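Local coordinates for putative membrane protein (Corynebacterium diphtheriae NCTC 13129, PDB 3C8I) that is of unknown function, belongs to the uncharacterised DUF3239 family and is represented here by its C-terminal portion, at residues 68-80 with 87-99. Residues are numbered along the deposited sequence; the frame is centred on the assembly and turned at random.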
loop_
_atom_site.group_PDB
_atom_site.type_symbol
_atom_site.label_atom_id
_atom_site.label_comp_id
_atom_site.label_asym_id
_atom_site.label_seq_id
_atom_site.Cartn_x
_atom_site.Cartn_y
_atom_site.Cartn_z
ATOM N N GLY B 68 -2.493 8.606 -25.044
ATOM C CA GLY B 68 -3.682 9.328 -25.512
ATOM C C GLY B 68 -4.974 8.529 -25.579
ATOM O O GLY B 68 -6.048 9.113 -25.694
ATOM N N THR B 69 -4.893 7.200 -25.504
ATOM C CA THR B 69 -6.097 6.362 -25.482
ATOM C C THR B 69 -6.977 6.723 -24.308
ATOM O O THR B 69 -6.514 6.765 -23.165
ATOM C CB THR B 69 -5.770 4.846 -25.385
ATOM O OG1 THR B 69 -5.131 4.407 -26.591
ATOM C CG2 THR B 69 -7.038 4.039 -25.166
ATOM N N ARG B 70 -8.258 6.947 -24.578
ATOM C CA ARG B 70 -9.216 7.276 -23.536
ATOM C C ARG B 70 -9.661 6.046 -22.715
ATOM O O ARG B 70 -9.926 4.973 -23.269
ATOM C CB ARG B 70 -10.449 7.909 -24.134
ATOM C CG ARG B 70 -10.229 9.209 -24.865
ATOM C CD ARG B 70 -11.594 9.666 -25.425
ATOM N NE ARG B 70 -11.628 11.104 -25.727
ATOM C CZ ARG B 70 -12.746 11.828 -25.879
ATOM N NH1 ARG B 70 -13.959 11.273 -25.753
ATOM N NH2 ARG B 70 -12.650 13.126 -26.144
ATOM N N ILE B 71 -9.732 6.235 -21.402
ATOM C CA ILE B 71 -10.078 5.197 -20.429
ATOM C C ILE B 71 -11.110 5.786 -19.465
ATOM O O ILE B 71 -10.755 6.503 -18.551
ATOM C CB ILE B 71 -8.858 4.737 -19.565
ATOM C CG1 ILE B 71 -7.682 4.236 -20.414
ATOM C CG2 ILE B 71 -9.289 3.643 -18.553
ATOM C CD1 ILE B 71 -7.998 3.027 -21.271
ATOM N N PRO B 72 -12.394 5.467 -19.650
ATOM C CA PRO B 72 -13.379 5.884 -18.658
ATOM C C PRO B 72 -13.089 5.236 -17.295
ATOM O O PRO B 72 -12.806 4.045 -17.233
ATOM C CB PRO B 72 -14.697 5.369 -19.235
ATOM C CG PRO B 72 -14.411 5.054 -20.624
ATOM C CD PRO B 72 -12.998 4.714 -20.748
ATOM N N ALA B 73 -13.188 6.008 -16.217
ATOM C CA ALA B 73 -12.716 5.593 -14.909
ATOM C C ALA B 73 -13.675 6.067 -13.821
ATOM O O ALA B 73 -14.622 6.841 -14.092
ATOM C CB ALA B 73 -11.276 6.144 -14.656
ATOM N N VAL B 74 -13.470 5.568 -12.614
ATOM C CA VAL B 74 -14.088 6.140 -11.427
ATOM C C VAL B 74 -13.043 6.314 -10.330
ATOM O O VAL B 74 -12.037 5.587 -10.291
ATOM C CB VAL B 74 -15.319 5.329 -10.879
ATOM C CG1 VAL B 74 -16.361 5.085 -11.985
ATOM C CG2 VAL B 74 -14.891 4.032 -10.176
ATOM N N ALA B 75 -13.277 7.294 -9.459
ATOM C CA ALA B 75 -12.420 7.530 -8.308
ATOM C C ALA B 75 -12.907 6.589 -7.235
ATOM O O ALA B 75 -14.000 6.788 -6.652
ATOM C CB ALA B 75 -12.492 8.980 -7.848
ATOM N N VAL B 76 -12.128 5.543 -6.991
ATOM C CA VAL B 76 -12.606 4.436 -6.169
ATOM C C VAL B 76 -12.387 4.706 -4.690
ATOM O O VAL B 76 -13.259 4.363 -3.875
ATOM C CB VAL B 76 -12.064 3.064 -6.645
ATOM C CG1 VAL B 76 -10.607 2.891 -6.321
ATOM C CG2 VAL B 76 -12.909 1.912 -6.058
ATOM N N THR B 77 -11.291 5.376 -4.338
ATOM C CA THR B 77 -11.006 5.682 -2.941
ATOM C C THR B 77 -10.232 6.959 -2.916
ATOM O O THR B 77 -9.693 7.386 -3.966
ATOM C CB THR B 77 -10.139 4.576 -2.214
ATOM O OG1 THR B 77 -8.918 4.352 -2.937
ATOM C CG2 THR B 77 -10.897 3.258 -2.095
ATOM N N GLY B 78 -10.184 7.575 -1.736
ATOM C CA GLY B 78 -9.320 8.710 -1.495
ATOM C C GLY B 78 -8.956 8.865 -0.032
ATOM O O GLY B 78 -9.595 8.261 0.827
ATOM N N GLN B 79 -7.961 9.691 0.248
ATOM C CA GLN B 79 -7.545 9.959 1.613
ATOM C C GLN B 79 -7.609 11.440 1.858
ATOM O O GLN B 79 -7.197 12.235 1.009
ATOM C CB GLN B 79 -6.118 9.432 1.883
ATOM C CG GLN B 79 -5.932 7.938 1.501
ATOM C CD GLN B 79 -6.944 7.008 2.128
ATOM O OE1 GLN B 79 -7.381 7.215 3.255
ATOM N NE2 GLN B 79 -7.318 5.962 1.397
ATOM N N ARG B 80 -8.111 11.805 3.037
ATOM C CA ARG B 80 -8.299 13.208 3.411
ATOM C C ARG B 80 -6.995 13.947 3.664
ATOM O O ARG B 80 -6.004 13.362 4.108
ATOM C CB ARG B 80 -9.218 13.313 4.644
ATOM C CG ARG B 80 -10.682 13.089 4.279
ATOM C CD ARG B 80 -11.573 12.766 5.496
ATOM N NE ARG B 80 -12.867 12.221 5.058
ATOM C CZ ARG B 80 -13.970 12.941 4.819
ATOM N NH1 ARG B 80 -13.985 14.262 5.007
ATOM N NH2 ARG B 80 -15.080 12.327 4.403
ATOM N N SER B 87 -10.912 18.510 1.689
ATOM C CA SER B 87 -10.151 18.083 0.499
ATOM C C SER B 87 -9.564 16.682 0.614
ATOM O O SER B 87 -9.148 16.280 1.701
ATOM C CB SER B 87 -8.990 19.029 0.229
ATOM O OG SER B 87 -9.447 20.347 0.055
ATOM N N TRP B 88 -9.530 15.972 -0.513
ATOM C CA TRP B 88 -8.737 14.736 -0.667
ATOM C C TRP B 88 -7.328 15.115 -1.049
ATOM O O TRP B 88 -7.125 15.967 -1.915
ATOM C CB TRP B 88 -9.303 13.848 -1.763
ATOM C CG TRP B 88 -10.750 13.515 -1.648
ATOM C CD1 TRP B 88 -11.759 13.969 -2.447
ATOM C CD2 TRP B 88 -11.344 12.625 -0.711
ATOM N NE1 TRP B 88 -12.953 13.426 -2.045
ATOM C CE2 TRP B 88 -12.725 12.600 -0.973
ATOM C CE3 TRP B 88 -10.836 11.839 0.342
ATOM C CZ2 TRP B 88 -13.617 11.826 -0.224
ATOM C CZ3 TRP B 88 -11.725 11.066 1.089
ATOM C CH2 TRP B 88 -13.097 11.062 0.798
ATOM N N ASP B 89 -6.347 14.520 -0.377
ATOM C CA ASP B 89 -4.934 14.719 -0.734
ATOM C C ASP B 89 -4.366 13.554 -1.579
ATOM O O ASP B 89 -3.281 13.646 -2.137
ATOM C CB ASP B 89 -4.089 14.978 0.521
ATOM C CG ASP B 89 -3.803 16.477 0.747
ATOM O OD1 ASP B 89 -4.409 17.324 0.046
ATOM O OD2 ASP B 89 -2.975 16.827 1.620
ATOM N N GLN B 90 -5.143 12.498 -1.700
ATOM C CA GLN B 90 -4.801 11.336 -2.505
ATOM C C GLN B 90 -6.085 10.761 -3.049
ATOM O O GLN B 90 -7.065 10.688 -2.319
ATOM C CB GLN B 90 -4.076 10.280 -1.641
ATOM C CG GLN B 90 -3.514 9.062 -2.430
ATOM C CD GLN B 90 -4.530 8.004 -2.766
ATOM O OE1 GLN B 90 -4.367 7.279 -3.767
ATOM N NE2 GLN B 90 -5.571 7.894 -1.982
ATOM N N ILE B 91 -6.091 10.365 -4.329
ATOM C CA ILE B 91 -7.266 9.745 -4.969
ATOM C C ILE B 91 -6.797 8.620 -5.909
ATOM O O ILE B 91 -5.917 8.860 -6.738
ATOM C CB ILE B 91 -8.069 10.792 -5.811
ATOM C CG1 ILE B 91 -8.659 11.888 -4.910
ATOM C CG2 ILE B 91 -9.168 10.111 -6.623
ATOM C CD1 ILE B 91 -9.348 13.027 -5.668
ATOM N N SER B 92 -7.362 7.424 -5.756
ATOM C CA SER B 92 -7.094 6.286 -6.665
ATOM C C SER B 92 -8.147 6.159 -7.757
ATOM O O SER B 92 -9.308 5.819 -7.460
ATOM C CB SER B 92 -7.049 4.949 -5.929
ATOM O OG SER B 92 -6.043 4.964 -4.954
ATOM N N PRO B 93 -7.751 6.423 -9.009
ATOM C CA PRO B 93 -8.661 6.153 -10.119
ATOM C C PRO B 93 -8.569 4.687 -10.543
ATOM O O PRO B 93 -7.501 4.089 -10.433
ATOM C CB PRO B 93 -8.149 7.071 -11.222
ATOM C CG PRO B 93 -6.660 7.198 -10.959
ATOM C CD PRO B 93 -6.448 6.957 -9.481
ATOM N N MET B 94 -9.674 4.126 -11.006
ATOM C CA MET B 94 -9.683 2.788 -11.614
ATOM C C MET B 94 -10.442 2.817 -12.934
ATOM O O MET B 94 -11.458 3.501 -13.050
ATOM C CB MET B 94 -10.334 1.748 -10.672
ATOM C CG MET B 94 -11.798 1.982 -10.323
ATOM S SD MET B 94 -12.649 0.526 -9.540
ATOM C CE MET B 94 -12.836 -0.589 -10.925
ATOM N N PRO B 95 -9.959 2.068 -13.941
ATOM C CA PRO B 95 -10.708 1.917 -15.171
ATOM C C PRO B 95 -12.003 1.147 -14.962
ATOM O O PRO B 95 -11.998 0.116 -14.281
ATOM C CB PRO B 95 -9.783 1.116 -16.084
ATOM C CG PRO B 95 -8.626 0.736 -15.284
ATOM C CD PRO B 95 -8.681 1.350 -13.942
ATOM N N ILE B 96 -13.097 1.622 -15.558
ATOM C CA ILE B 96 -14.383 0.910 -15.393
ATOM C C ILE B 96 -14.336 -0.455 -16.094
ATOM O O ILE B 96 -15.044 -1.385 -15.696
ATOM C CB ILE B 96 -15.654 1.731 -15.790
ATOM C CG1 ILE B 96 -15.792 1.905 -17.286
ATOM C CG2 ILE B 96 -15.702 3.076 -15.110
ATOM C CD1 ILE B 96 -17.216 2.395 -17.685
ATOM N N ALA B 97 -13.457 -0.587 -17.081
ATOM C CA ALA B 97 -13.210 -1.868 -17.749
ATOM C C ALA B 97 -12.780 -3.013 -16.802
ATOM O O ALA B 97 -12.805 -4.164 -17.227
ATOM C CB ALA B 97 -12.198 -1.705 -18.853
ATOM N N TRP B 98 -12.362 -2.716 -15.569
ATOM C CA TRP B 98 -12.039 -3.767 -14.592
ATOM C C TRP B 98 -13.318 -4.344 -13.979
ATOM O O TRP B 98 -13.313 -5.460 -13.466
ATOM C CB TRP B 98 -11.181 -3.237 -13.449
ATOM C CG TRP B 98 -9.745 -2.921 -13.782
ATOM C CD1 TRP B 98 -9.066 -3.230 -14.927
ATOM C CD2 TRP B 98 -8.809 -2.277 -12.917
ATOM N NE1 TRP B 98 -7.759 -2.786 -14.840
ATOM C CE2 TRP B 98 -7.576 -2.192 -13.616
ATOM C CE3 TRP B 98 -8.898 -1.726 -11.635
ATOM C CZ2 TRP B 98 -6.440 -1.589 -13.059
ATOM C CZ3 TRP B 98 -7.784 -1.127 -11.092
ATOM C CH2 TRP B 98 -6.570 -1.049 -11.807
ATOM N N ALA B 99 -14.393 -3.559 -14.040
ATOM C CA ALA B 99 -15.705 -3.907 -13.483
ATOM C C ALA B 99 -16.716 -4.471 -14.490
ATOM O O ALA B 99 -17.645 -5.174 -14.074
ATOM C CB ALA B 99 -16.307 -2.690 -12.806
HETATM O O HOH W 1 -12.344 1.664 -18.496
HETATM O O HOH W 2 -6.731 5.631 -1.666
#
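Val74 and Met94 form an antiparallel hydrogen-bonded pair, each backbone N-H donating to the other's carbonyl O at 2.9 Å. Further along, Ser92 O accepts from Val76 N, while Ser92 N donates to Thr77 O. Beyond the strand end, the 3-10 turn at 96-98 stays fastened because Pro72 O accepts hydrogen bonds from Ile96 N at 3.0 Å and from a water that in turn accepts from Ala97 N.

Apolar contacts follow the same path. Met94 CG sits between its own N and carbonyl carbon (chi1 62°), alongside Val74 CG2; the extended next torsion carries SD on to Val76 CG2, 3.8 Å away, where the two side chains cross at about a right angle. Val74 turns its other methyl, CG1, across Ile96 CG2. On the face opposite Val74 and Met94, Ala75 CB meets Ile91 CG2 at 3.7 Å. Separately, Ile71 CG2 lies beside Pro95 CB.

These strands are the arms of a beta hairpin, crossing at 142°, with 88-95 outermost within the chain and 70-80 paired on its far side with strand 16-24. A classic beta bulge interrupts the pairing where Asp89 and Gln90 both face Gln79: Gln79 O accepts from Asp89 N at 2.8 Å and, weakly, from Gln90 N, while Gln79 N donates to Gln90 O. Next to it the Trp88 ring points its edge at the Gln79 carbonyl carbon and, beside side-chain-free Gly78, brings CE3 to 3.5 Å from Gly78 C. Arg80 CG packs against CZ3 of the same ring.

Polar side chains gather on the face bearing Met94. The Gln79 and Gln90 side chains lie alongside each other, Gln90 NE2 against Gln79 CG, with the amide planes 19° apart, and one water accepts from both NE2 atoms, at 2.6 Å from Gln90 NE2, while also bonding to Thr77 OG1. Ala107 of a third subunit packs on both glutamines; nearer the Met94 end, Met94 of a second subunit packs on Val76.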